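Local coordinates for flavodoxin-like domain (Synechococcus elongatus PCC 6301, PDB 3HLY), which probably binds a flavin mononucleotide and may take part in electron transfer, as flavodoxins do, at residues E125-Y128 against Q129-E132. Numbering follows the deposited sequence.
Sequences EAIY and QQCE
The carbonyls of E125, A126, I127 and Y128 take the amides of Q129, Q130, C131 and E132 in turn, forming the first turns of helix 125-144, the C-terminal helix of a flavodoxin-like fold whose five parallel strands run in the order 2-1-3-4-5. All four i to i+4 bonds are present. The shortest joins Q129 N to E125 O at 2.8 Å, while E132 N reaches Y128 O at 3.0 Å. Q129 N, already bonded to E125 O, also makes a weak i to i+3 bond to A126 O at 3.1 Å. A126 O in turn accepts Q130 N as well, at 3.0 Å, so that within the opening turn one amide is divided between two carbonyls and one carbonyl serves two amides.

Apolar contacts gather on the inward face. I127 and C131, one turn apart, meet loosely: the I127 branch set anti to its backbone N, CG2, is the one that faces C131, lying 4.5 Å from SG. C131 is buried against A20 and I21 of helix 14-27 and against I117, while I127 rests on L17 and V119. The Y128 side chain packs on R16 of helix 14-27 and on Y13 and P123 of loops, so these residues tie the start of the helix to helix 14-27 and the neighbouring loops.

Polar side chains occupy the outer face. Q129 touches the preceding turn through its stem, CB lying 3.4 Å from A126 O, whereas Q130 runs fully extended from a CG anti to its backbone N (chi1 -176°). Its stem crosses the I127 side chain at a slant and brings the amide oxygen OE1 to 4.1 Å from the I127 methyl CD1.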
# COMPACT_ATOMS: atom_id res chain seq x y z
N GLU A 125 -10.48 -16.01 4.87
CA GLU A 125 -11.48 -15.27 4.10
C GLU A 125 -11.82 -14.00 4.87
O GLU A 125 -12.08 -12.95 4.28
CB GLU A 125 -12.74 -16.12 3.90
CG GLU A 125 -12.53 -17.32 2.98
CD GLU A 125 -12.22 -16.92 1.54
OE1 GLU A 125 -11.92 -17.83 0.73
OE2 GLU A 125 -12.27 -15.71 1.22
N ALA A 126 -11.81 -14.11 6.19
CA ALA A 126 -12.11 -12.97 7.05
C ALA A 126 -11.14 -11.82 6.75
O ALA A 126 -11.57 -10.69 6.54
CB ALA A 126 -11.98 -13.39 8.51
N ILE A 127 -9.85 -12.13 6.74
CA ILE A 127 -8.83 -11.14 6.45
C ILE A 127 -9.02 -10.53 5.06
O ILE A 127 -8.85 -9.31 4.88
CB ILE A 127 -7.42 -11.76 6.52
CG1 ILE A 127 -7.07 -12.11 7.97
CG2 ILE A 127 -6.39 -10.77 5.95
CD1 ILE A 127 -6.86 -10.92 8.85
N TYR A 128 -9.36 -11.36 4.08
CA TYR A 128 -9.55 -10.87 2.72
C TYR A 128 -10.77 -9.98 2.63
O TYR A 128 -10.81 -9.06 1.81
CB TYR A 128 -9.67 -12.03 1.73
CG TYR A 128 -8.37 -12.75 1.53
CD1 TYR A 128 -7.21 -12.06 1.20
CD2 TYR A 128 -8.29 -14.14 1.69
CE1 TYR A 128 -6.00 -12.72 1.04
CE2 TYR A 128 -7.07 -14.81 1.53
CZ TYR A 128 -5.94 -14.09 1.21
OH TYR A 128 -4.74 -14.73 1.08
N GLN A 129 -11.77 -10.25 3.46
CA GLN A 129 -12.98 -9.43 3.47
C GLN A 129 -12.63 -8.07 4.04
O GLN A 129 -13.14 -7.05 3.58
CB GLN A 129 -14.08 -10.07 4.33
CG GLN A 129 -15.38 -9.26 4.37
CD GLN A 129 -16.01 -9.10 2.99
OE1 GLN A 129 -16.41 -10.08 2.35
NE2 GLN A 129 -16.10 -7.85 2.52
N GLN A 130 -11.75 -8.05 5.04
CA GLN A 130 -11.32 -6.81 5.67
C GLN A 130 -10.49 -5.97 4.68
O GLN A 130 -10.59 -4.74 4.67
CB GLN A 130 -10.52 -7.12 6.93
CG GLN A 130 -10.09 -5.88 7.71
CD GLN A 130 -9.25 -6.22 8.91
OE1 GLN A 130 -8.95 -7.40 9.16
NE2 GLN A 130 -8.85 -5.20 9.67
N CYS A 131 -9.64 -6.62 3.89
CA CYS A 131 -8.88 -5.91 2.85
C CYS A 131 -9.86 -5.27 1.85
O CYS A 131 -9.69 -4.10 1.45
CB CYS A 131 -8.03 -6.89 2.06
SG CYS A 131 -6.59 -7.50 2.91
N GLU A 132 -10.85 -6.04 1.42
CA GLU A 132 -11.82 -5.53 0.46
C GLU A 132 -12.61 -4.38 1.06
O GLU A 132 -12.85 -3.37 0.40
CB GLU A 132 -12.79 -6.63 0.02
CG GLU A 132 -13.75 -6.19 -1.07
CD GLU A 132 -14.60 -7.33 -1.58
OE1 GLU A 132 -15.84 -7.30 -1.37
OE2 GLU A 132 -14.04 -8.27 -2.19